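Local coordinates for protein cytosol aminopeptidase (Coxiella burnetii, PDB 3IJ3) that probably acts as a manganese-dependent metalloaminopeptidase of the M17 family, cleaving amino acids from the N-terminal ends of peptides, at residues Ile354-Thr359 with Trp445-Ile450; Ala374-Gln379 with Leu400-Pro405; Arg295-Ile300 with Leu343-Lys348. All coordinates share one frame; numbering follows the deposited sequence.

Contact 1 of 3, residues Ile354-Thr359 with Trp445-Ile450; sequences IIDFST and WAHFDI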
loop_
_atom_site.group_PDB
_atom_site.type_symbol
_atom_site.label_atom_id
_atom_site.label_comp_id
_atom_site.label_asym_id
_atom_site.label_seq_id
_atom_site.Cartn_x
_atom_site.Cartn_y
_atom_site.Cartn_z
ATOM N N ILE A 354 -27.550 12.772 29.666
ATOM C CA ILE A 354 -27.099 13.124 28.318
ATOM C C ILE A 354 -26.862 11.811 27.579
ATOM O O ILE A 354 -26.209 10.913 28.125
ATOM C CB ILE A 354 -25.778 13.923 28.280
ATOM C CG1 ILE A 354 -25.908 15.214 29.087
ATOM C CG2 ILE A 354 -25.360 14.198 26.780
ATOM C CD1 ILE A 354 -24.572 16.007 29.244
ATOM N N ILE A 355 -27.389 11.683 26.360
ATOM C CA ILE A 355 -27.121 10.501 25.541
ATOM C C ILE A 355 -26.663 10.992 24.192
ATOM O O ILE A 355 -27.332 11.842 23.558
ATOM C CB ILE A 355 -28.340 9.601 25.319
ATOM C CG1 ILE A 355 -28.884 9.064 26.643
ATOM C CG2 ILE A 355 -27.957 8.411 24.379
ATOM C CD1 ILE A 355 -30.128 8.253 26.485
ATOM N N ASP A 356 -25.497 10.527 23.753
ATOM C CA ASP A 356 -25.010 10.864 22.410
ATOM C C ASP A 356 -24.937 9.633 21.506
ATOM O O ASP A 356 -24.770 8.495 21.965
ATOM C CB ASP A 356 -23.716 11.683 22.407
ATOM C CG ASP A 356 -22.480 10.884 22.618
ATOM O OD1 ASP A 356 -22.110 10.108 21.693
ATOM O OD2 ASP A 356 -21.798 11.113 23.656
ATOM N N PHE A 357 -25.130 9.889 20.216
ATOM C CA PHE A 357 -25.090 8.859 19.177
ATOM C C PHE A 357 -24.093 9.331 18.145
ATOM O O PHE A 357 -24.183 10.471 17.658
ATOM C CB PHE A 357 -26.437 8.685 18.503
ATOM C CG PHE A 357 -27.505 8.133 19.402
ATOM C CD1 PHE A 357 -27.670 6.763 19.529
ATOM C CD2 PHE A 357 -28.338 8.974 20.090
ATOM C CE1 PHE A 357 -28.666 6.242 20.334
ATOM C CE2 PHE A 357 -29.335 8.462 20.936
ATOM C CZ PHE A 357 -29.498 7.103 21.045
ATOM N N SER A 358 -23.150 8.469 17.831
ATOM C CA SER A 358 -22.114 8.784 16.880
ATOM C C SER A 358 -21.831 7.582 16.005
ATOM O O SER A 358 -21.900 6.469 16.448
ATOM C CB SER A 358 -20.861 9.186 17.643
ATOM O OG SER A 358 -19.869 9.652 16.768
ATOM N N THR A 359 -21.567 7.816 14.730
ATOM C CA THR A 359 -21.233 6.720 13.824
ATOM C C THR A 359 -19.744 6.429 13.817
ATOM O O THR A 359 -18.871 7.331 13.894
ATOM C CB THR A 359 -21.681 6.982 12.393
ATOM O OG1 THR A 359 -21.328 8.329 12.024
ATOM C CG2 THR A 359 -23.184 6.783 12.260
ATOM N N TRP A 445 -24.078 10.175 31.760
ATOM C CA TRP A 445 -23.842 10.288 30.306
ATOM C C TRP A 445 -23.571 8.944 29.644
ATOM O O TRP A 445 -22.719 8.166 30.110
ATOM C CB TRP A 445 -22.656 11.261 30.090
ATOM C CG TRP A 445 -22.044 11.226 28.727
ATOM C CD1 TRP A 445 -22.639 11.553 27.533
ATOM C CD2 TRP A 445 -20.687 10.871 28.416
ATOM N NE1 TRP A 445 -21.731 11.387 26.485
ATOM C CE2 TRP A 445 -20.529 10.977 27.011
ATOM C CE3 TRP A 445 -19.589 10.463 29.188
ATOM C CZ2 TRP A 445 -19.322 10.690 26.367
ATOM C CZ3 TRP A 445 -18.370 10.162 28.518
ATOM C CH2 TRP A 445 -18.271 10.279 27.129
ATOM N N ALA A 446 -24.281 8.682 28.540
ATOM C CA ALA A 446 -24.106 7.477 27.756
ATOM C C ALA A 446 -23.752 7.912 26.330
ATOM O O ALA A 446 -24.348 8.861 25.794
ATOM C CB ALA A 446 -25.398 6.596 27.734
ATOM N N HIS A 447 -22.765 7.242 25.758
ATOM C CA HIS A 447 -22.297 7.490 24.391
ATOM C C HIS A 447 -22.418 6.195 23.616
ATOM O O HIS A 447 -21.882 5.154 24.033
ATOM C CB HIS A 447 -20.848 7.963 24.437
ATOM C CG HIS A 447 -20.107 7.828 23.143
ATOM N ND1 HIS A 447 -20.318 8.661 22.066
ATOM C CD2 HIS A 447 -19.092 7.004 22.788
ATOM C CE1 HIS A 447 -19.523 8.300 21.078
ATOM N NE2 HIS A 447 -18.748 7.319 21.498
ATOM N N PHE A 448 -23.098 6.272 22.475
ATOM C CA PHE A 448 -23.294 5.151 21.610
ATOM C C PHE A 448 -22.510 5.314 20.310
ATOM O O PHE A 448 -22.634 6.362 19.619
ATOM C CB PHE A 448 -24.772 4.973 21.227
ATOM C CG PHE A 448 -25.607 4.416 22.315
ATOM C CD1 PHE A 448 -25.747 3.049 22.451
ATOM C CD2 PHE A 448 -26.252 5.242 23.208
ATOM C CE1 PHE A 448 -26.523 2.526 23.476
ATOM C CE2 PHE A 448 -27.039 4.712 24.236
ATOM C CZ PHE A 448 -27.164 3.371 24.363
ATOM N N ASP A 449 -21.681 4.322 20.005
ATOM C CA ASP A 449 -20.961 4.263 18.726
ATOM C C ASP A 449 -21.748 3.242 17.926
ATOM O O ASP A 449 -21.897 2.072 18.343
ATOM C CB ASP A 449 -19.517 3.822 18.880
ATOM C CG ASP A 449 -18.648 4.892 19.468
ATOM O OD1 ASP A 449 -18.918 6.069 19.187
ATOM O OD2 ASP A 449 -17.683 4.547 20.201
ATOM N N ILE A 450 -22.276 3.679 16.793
ATOM C CA ILE A 450 -23.110 2.809 15.952
ATOM C C ILE A 450 -22.649 2.781 14.490
ATOM O O ILE A 450 -22.017 3.735 14.022
ATOM C CB ILE A 450 -24.583 3.311 15.992
ATOM C CG1 ILE A 450 -24.671 4.743 15.451
ATOM C CG2 ILE A 450 -25.166 3.249 17.406
ATOM C CD1 ILE A 450 -26.108 5.281 15.322
#
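Asp356 reaches across to the neighbouring strand, where Trp445 and His447 each present a ring N-H to a different oxygen of its carboxylate. Its CG lies between the backbone N and the carbonyl carbon (chi1 80°), a rotation that swings the acid over strand 445-450. Trp445 NE1 gives a hydrogen bond of 2.8 Å to Asp356 OD2, which sits at the indole edge near the ring plane and is met on its anti side. His447 ND1 donates to Asp356 OD1 with its imidazole turned 48° from the carboxylate; the modelled 2.3 Å between these two atoms is doubtfully short. If both bonds are real, they would limit rotation of the carboxylate. On the same face, Ser358 CB packs against His447 CE1 at 3.8 Å.

The opposite face is mainly apolar. Phe357 and Phe448 lie side by side and point the same way, their planes only 13° apart but slid so far that the rings barely overlap. Phe357 CD1 instead rests 3.8 Å from Phe448 CB, while Ile355 CG2 meets the Phe448 ring at its edge.

Five backbone hydrogen bonds join the strands in parallel register, and strand 244-252 pairs with the far side of 353-359. Thr359 bonds through OG1 to Asp273 and through O to Lys250, both lithium ligands. These are buried parallel strands of the alpha/beta sheet in the M17 catalytic domain, and 354-359 ends beside its metal site.

Contact 2 of 3, residues Ala374-Gln379 with Leu400-Pro405; sequences ALFANQ and LPLFQP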
loop_
_atom_site.group_PDB
_atom_site.type_symbol
_atom_site.label_atom_id
_atom_site.label_comp_id
_atom_site.label_asym_id
_atom_site.label_seq_id
_atom_site.Cartn_x
_atom_site.Cartn_y
_atom_site.Cartn_z
ATOM N N ALA A 374 -21.797 -0.101 20.308
ATOM C CA ALA A 374 -20.988 0.036 21.491
ATOM C C ALA A 374 -21.562 1.102 22.401
ATOM O O ALA A 374 -21.896 2.202 21.957
ATOM C CB ALA A 374 -19.564 0.430 21.105
ATOM N N LEU A 375 -21.645 0.771 23.680
ATOM C CA LEU A 375 -22.111 1.680 24.714
ATOM C C LEU A 375 -20.990 2.022 25.655
ATOM O O LEU A 375 -20.275 1.124 26.144
ATOM C CB LEU A 375 -23.208 1.037 25.562
ATOM C CG LEU A 375 -23.613 1.718 26.894
ATOM C CD1 LEU A 375 -24.278 3.127 26.670
ATOM C CD2 LEU A 375 -24.546 0.820 27.712
ATOM N N PHE A 376 -20.807 3.308 25.887
ATOM C CA PHE A 376 -19.908 3.797 26.921
ATOM C C PHE A 376 -20.767 4.618 27.884
ATOM O O PHE A 376 -21.653 5.363 27.467
ATOM C CB PHE A 376 -18.806 4.704 26.377
ATOM C CG PHE A 376 -17.845 4.029 25.428
ATOM C CD1 PHE A 376 -16.608 3.564 25.885
ATOM C CD2 PHE A 376 -18.180 3.834 24.090
ATOM C CE1 PHE A 376 -15.712 2.963 25.004
ATOM C CE2 PHE A 376 -17.284 3.223 23.210
ATOM C CZ PHE A 376 -16.060 2.815 23.653
ATOM N N ALA A 377 -20.480 4.527 29.179
ATOM C CA ALA A 377 -21.206 5.328 30.139
ATOM C C ALA A 377 -20.309 5.654 31.328
ATOM O O ALA A 377 -19.531 4.811 31.787
ATOM C CB ALA A 377 -22.486 4.639 30.593
ATOM N N ASN A 378 -20.422 6.890 31.801
ATOM C CA ASN A 378 -19.614 7.371 32.918
ATOM C C ASN A 378 -20.128 6.989 34.283
ATOM O O ASN A 378 -19.446 7.251 35.290
ATOM C CB ASN A 378 -19.381 8.877 32.842
ATOM C CG ASN A 378 -20.634 9.693 33.069
ATOM O OD1 ASN A 378 -21.728 9.148 33.204
ATOM N ND2 ASN A 378 -20.480 11.033 33.102
ATOM N N GLN A 379 -21.315 6.387 34.331
ATOM C CA GLN A 379 -21.916 5.924 35.580
ATOM C C GLN A 379 -22.385 4.485 35.403
ATOM O O GLN A 379 -23.102 4.161 34.448
ATOM C CB GLN A 379 -23.078 6.840 36.009
ATOM C CG GLN A 379 -22.573 8.243 36.463
ATOM C CD GLN A 379 -23.656 9.094 37.066
ATOM O OE1 GLN A 379 -24.733 8.603 37.394
ATOM N NE2 GLN A 379 -23.364 10.389 37.251
ATOM N N LEU A 400 -18.430 -0.993 26.335
ATOM C CA LEU A 400 -16.975 -0.898 26.216
ATOM C C LEU A 400 -16.533 0.079 27.313
ATOM O O LEU A 400 -17.318 0.905 27.763
ATOM C CB LEU A 400 -16.524 -0.466 24.824
ATOM C CG LEU A 400 -16.753 -1.510 23.715
ATOM C CD1 LEU A 400 -16.239 -0.930 22.366
ATOM C CD2 LEU A 400 -16.078 -2.830 24.009
ATOM N N PRO A 401 -15.270 -0.006 27.728
ATOM C CA PRO A 401 -14.826 0.791 28.868
ATOM C C PRO A 401 -14.224 2.160 28.620
ATOM O O PRO A 401 -13.535 2.381 27.609
ATOM C CB PRO A 401 -13.721 -0.100 29.458
ATOM C CG PRO A 401 -13.077 -0.702 28.216
ATOM C CD PRO A 401 -14.238 -0.986 27.298
ATOM N N LEU A 402 -14.457 3.073 29.563
ATOM C CA LEU A 402 -13.780 4.371 29.568
ATOM C C LEU A 402 -12.516 4.066 30.400
ATOM O O LEU A 402 -12.435 4.393 31.604
ATOM C CB LEU A 402 -14.675 5.459 30.169
ATOM C CG LEU A 402 -15.859 5.919 29.342
ATOM C CD1 LEU A 402 -16.892 6.684 30.168
ATOM C CD2 LEU A 402 -15.402 6.751 28.146
ATOM N N PHE A 403 -11.561 3.359 29.767
ATOM C CA PHE A 403 -10.344 2.871 30.423
ATOM C C PHE A 403 -9.373 4.031 30.620
ATOM O O PHE A 403 -8.682 4.435 29.701
ATOM C CB PHE A 403 -9.745 1.735 29.621
ATOM C CG PHE A 403 -8.681 0.982 30.331
ATOM C CD1 PHE A 403 -8.967 0.293 31.498
ATOM C CD2 PHE A 403 -7.392 0.909 29.824
ATOM C CE1 PHE A 403 -7.986 -0.416 32.158
ATOM C CE2 PHE A 403 -6.406 0.195 30.485
ATOM C CZ PHE A 403 -6.696 -0.461 31.646
ATOM N N GLN A 404 -9.319 4.516 31.852
ATOM C CA GLN A 404 -8.600 5.754 32.169
ATOM C C GLN A 404 -7.109 5.801 31.812
ATOM O O GLN A 404 -6.653 6.860 31.412
ATOM C CB GLN A 404 -8.863 6.182 33.620
ATOM C CG GLN A 404 -10.372 6.403 33.913
ATOM C CD GLN A 404 -10.945 7.574 33.137
ATOM O OE1 GLN A 404 -10.493 8.704 33.292
ATOM N NE2 GLN A 404 -11.956 7.315 32.322
ATOM N N PRO A 405 -6.365 4.673 31.932
ATOM C CA PRO A 405 -4.950 4.749 31.540
ATOM C C PRO A 405 -4.721 5.163 30.099
ATOM O O PRO A 405 -3.658 5.738 29.772
ATOM C CB PRO A 405 -4.431 3.313 31.812
ATOM C CG PRO A 405 -5.320 2.824 32.932
ATOM C CD PRO A 405 -6.677 3.370 32.550
HETATM O O HOH W 1 -18.420 2.490 29.799
#
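The ring of Phe376 overlaps the side chain of Leu400 obliquely, bringing CZ of the phenylalanine to 3.5 Å from CB of the leucine. The contact belongs to a beta-alpha-beta unit: strand 374-377, helix 380-393 and the short parallel strand 398-399, whose pairing with 374-377 carries on into the following loop. Leu400 N extends it by donating to Leu375 O at 2.8 Å. One step on, a water takes over: it accepts from Ala377 N and donates to Leu400 O, bridging the strand and the loop as they part.

Phe376 has its CG anti to the carbonyl carbon (chi1 -64°), which carries the end of the ring towards the loop. There Pro401 O approaches the ring edge, near its plane, 3.4 Å from Phe376 CE1. Leu400 CD1 continues the apolar surface on to Ala374 CB at 3.8 Å. Leu402 lays its two methyls against the end of the strand, CD1 lying 3.6 Å from Ala377 O and CD2 facing Phe376 CD1 more loosely.

Leu400 also packs on Leu400 of a second subunit, and Pro401 and Phe403 touch Leu372 there, so the loop forms part of an interface of the hexamer. Leu402 is the centre of an inverse gamma turn, and its O accepts from Gln404 NE2 at 3.0 Å, the donor standing well above the carbonyl plane rather than on a lone pair.

Contact 3 of 3, residues Arg295-Ile300 with Leu343-Lys348; sequences RLRLLI and LAEAVK. With SO4 (sulfate ion), chain G.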
loop_
_atom_site.group_PDB
_atom_site.type_symbol
_atom_site.label_atom_id
_atom_site.label_comp_id
_atom_site.label_asym_id
_atom_site.label_seq_id
_atom_site.Cartn_x
_atom_site.Cartn_y
_atom_site.Cartn_z
ATOM N N ARG A 295 -38.019 17.126 30.042
ATOM C CA ARG A 295 -37.671 18.363 29.344
ATOM C C ARG A 295 -36.595 17.918 28.357
ATOM O O ARG A 295 -35.449 17.674 28.733
ATOM C CB ARG A 295 -37.162 19.418 30.319
ATOM C CG ARG A 295 -36.702 20.714 29.688
ATOM C CD ARG A 295 -37.749 21.383 28.787
ATOM N NE ARG A 295 -37.255 22.680 28.301
ATOM C CZ ARG A 295 -37.933 23.539 27.536
ATOM N NH1 ARG A 295 -39.176 23.261 27.113
ATOM N NH2 ARG A 295 -37.357 24.694 27.189
ATOM N N LEU A 296 -36.993 17.790 27.093
ATOM C CA LEU A 296 -36.137 17.287 26.040
ATOM C C LEU A 296 -35.352 18.384 25.343
ATOM O O LEU A 296 -35.887 19.467 25.042
ATOM C CB LEU A 296 -36.988 16.589 24.983
ATOM C CG LEU A 296 -36.306 16.105 23.691
ATOM C CD1 LEU A 296 -35.313 14.976 24.014
ATOM C CD2 LEU A 296 -37.378 15.652 22.698
ATOM N N ARG A 297 -34.083 18.108 25.095
ATOM C CA ARG A 297 -33.266 18.985 24.286
ATOM C C ARG A 297 -32.515 18.071 23.328
ATOM O O ARG A 297 -32.081 16.978 23.714
ATOM C CB ARG A 297 -32.291 19.792 25.141
ATOM C CG ARG A 297 -31.426 20.712 24.340
ATOM C CD ARG A 297 -30.454 21.468 25.223
ATOM N NE ARG A 297 -29.904 22.645 24.553
ATOM C CZ ARG A 297 -28.982 23.444 25.094
ATOM N NH1 ARG A 297 -28.451 23.162 26.284
ATOM N NH2 ARG A 297 -28.574 24.522 24.435
ATOM N N LEU A 298 -32.419 18.490 22.071
ATOM C CA LEU A 298 -31.695 17.770 21.026
ATOM C C LEU A 298 -30.683 18.713 20.396
ATOM O O LEU A 298 -31.047 19.792 19.905
ATOM C CB LEU A 298 -32.668 17.253 19.963
ATOM C CG LEU A 298 -32.077 16.748 18.638
ATOM C CD1 LEU A 298 -31.323 15.406 18.840
ATOM C CD2 LEU A 298 -33.183 16.556 17.617
ATOM N N LEU A 299 -29.403 18.321 20.435
ATOM C CA LEU A 299 -28.307 19.089 19.885
ATOM C C LEU A 299 -27.627 18.296 18.795
ATOM O O LEU A 299 -27.158 17.169 19.029
ATOM C CB LEU A 299 -27.293 19.427 20.999
ATOM C CG LEU A 299 -27.746 20.473 22.004
ATOM C CD1 LEU A 299 -26.918 20.381 23.302
ATOM C CD2 LEU A 299 -27.620 21.875 21.363
ATOM N N ILE A 300 -27.593 18.871 17.586
ATOM C CA ILE A 300 -26.942 18.237 16.440
ATOM C C ILE A 300 -25.969 19.194 15.727
ATOM O O ILE A 300 -26.401 20.187 15.111
ATOM C CB ILE A 300 -27.978 17.748 15.390
ATOM C CG1 ILE A 300 -28.848 16.633 15.962
ATOM C CG2 ILE A 300 -27.284 17.309 14.093
ATOM C CD1 ILE A 300 -30.104 16.306 15.083
ATOM N N LEU A 343 -21.534 18.771 23.475
ATOM C CA LEU A 343 -21.515 18.273 24.857
ATOM C C LEU A 343 -21.234 19.368 25.888
ATOM O O LEU A 343 -21.872 19.399 26.958
ATOM C CB LEU A 343 -20.537 17.089 25.029
ATOM C CG LEU A 343 -20.896 15.775 24.375
ATOM C CD1 LEU A 343 -19.678 14.827 24.406
ATOM C CD2 LEU A 343 -22.143 15.111 24.991
ATOM N N ALA A 344 -20.293 20.262 25.582
ATOM C CA ALA A 344 -19.956 21.387 26.450
ATOM C C ALA A 344 -21.201 22.249 26.662
ATOM O O ALA A 344 -21.439 22.771 27.764
ATOM C CB ALA A 344 -18.799 22.226 25.843
ATOM N N GLU A 345 -21.997 22.399 25.613
ATOM C CA GLU A 345 -23.254 23.148 25.721
ATOM C C GLU A 345 -24.285 22.395 26.568
ATOM O O GLU A 345 -24.936 22.984 27.443
ATOM C CB GLU A 345 -23.817 23.422 24.332
ATOM C CG GLU A 345 -25.175 24.129 24.324
ATOM C CD GLU A 345 -25.159 25.553 24.861
ATOM O OE1 GLU A 345 -24.099 26.082 25.262
ATOM O OE2 GLU A 345 -26.253 26.164 24.886
ATOM N N ALA A 346 -24.435 21.095 26.320
ATOM C CA ALA A 346 -25.388 20.272 27.052
ATOM C C ALA A 346 -25.132 20.292 28.565
ATOM O O ALA A 346 -26.069 20.370 29.361
ATOM C CB ALA A 346 -25.332 18.811 26.540
ATOM N N VAL A 347 -23.870 20.205 28.958
ATOM C CA VAL A 347 -23.521 20.120 30.384
ATOM C C VAL A 347 -23.824 21.392 31.190
ATOM O O VAL A 347 -24.032 21.316 32.395
ATOM C CB VAL A 347 -22.036 19.694 30.626
ATOM C CG1 VAL A 347 -21.783 18.274 30.121
ATOM C CG2 VAL A 347 -21.091 20.689 30.046
ATOM N N LYS A 348 -23.846 22.549 30.532
ATOM C CA LYS A 348 -24.113 23.821 31.209
ATOM C C LYS A 348 -25.427 23.841 31.983
ATOM O O LYS A 348 -25.544 24.543 32.979
ATOM C CB LYS A 348 -24.105 24.984 30.213
ATOM C CG LYS A 348 -22.740 25.317 29.632
ATOM C CD LYS A 348 -22.843 26.506 28.677
ATOM C CE LYS A 348 -21.501 26.843 28.031
ATOM N NZ LYS A 348 -20.482 27.390 28.990
HETATM S S SO4 G . -34.796 27.205 28.131
HETATM O O1 SO4 G . -35.394 27.516 26.837
HETATM O O2 SO4 G . -35.741 27.526 29.198
HETATM O O3 SO4 G . -34.488 25.787 28.196
HETATM O O4 SO4 G . -33.580 27.986 28.330
HETATM O O HOH W 2 -26.801 24.973 27.692
#
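Arg297 and Glu345 supply the charged part of this contact. Their side chains cross at about a right angle, with the guanidinium and carboxylate planes 70° apart. Arg297 NH2 forms a salt bridge of 2.9 Å to Glu345 OE2, nearly within the guanidinium plane and on the anti lone pair of that oxygen. The arginine chain is fully extended, with chi1 at 180°, and this is what brings its head from the strand to the helix. Each partner is shared: Arg297 also forms salt bridges to Asp234 and Glu349, and Glu345 OE1 to Arg321, a network likely to stabilise the charged forms of all these groups.

A water adds a second polar link, accepting from Arg297 NH1 at 2.8 Å and donating to Glu345 O at 2.7 Å.

The apolar part is small. Leu299 CD1 touches Ala346 CB at 3.9 Å, and the same methyl lies over one face of the Arg297 guanidinium, offset toward its rim.

Apart from these, Arg295 NH2 donates an almost straight hydrogen bond of 3.2 Å to O3 of a sulfate, which Lys236 and Lys203 also bind.

Strand 295-300 and helix 343-347 run nearly antiparallel, their axes 9.6 Å apart at closest approach. Strands 231-237 and 244-252 flank the strand within the sheet, helix 335-347 packs on the face bearing Arg297 and Leu299, and helix 275-289 covers the face bearing Leu296, Leu298 and Ile300.

How the contacts relate
All three contacts involve strands of one mixed sheet of the catalytic domain. Contact 3 closes first along the chain; its helix 335-347 then leads into strand 353-359 of contact 1, and contact 2 falls between the two strands of contact 1. The centres of contacts 1 and 2 are about 11 Å apart, joined by antiparallel pairing of strands 374-377 and 445-454. The centres of contacts 1 and 3 are about 13 Å apart, and Ile354 packs on Leu343, Ala346 and Val347. Those of contacts 2 and 3 are about 20 Å apart, and the two do not touch. Together they tie the buried strands leading to the metal site to a helix on one face and, beyond 374-377, to a subunit interface.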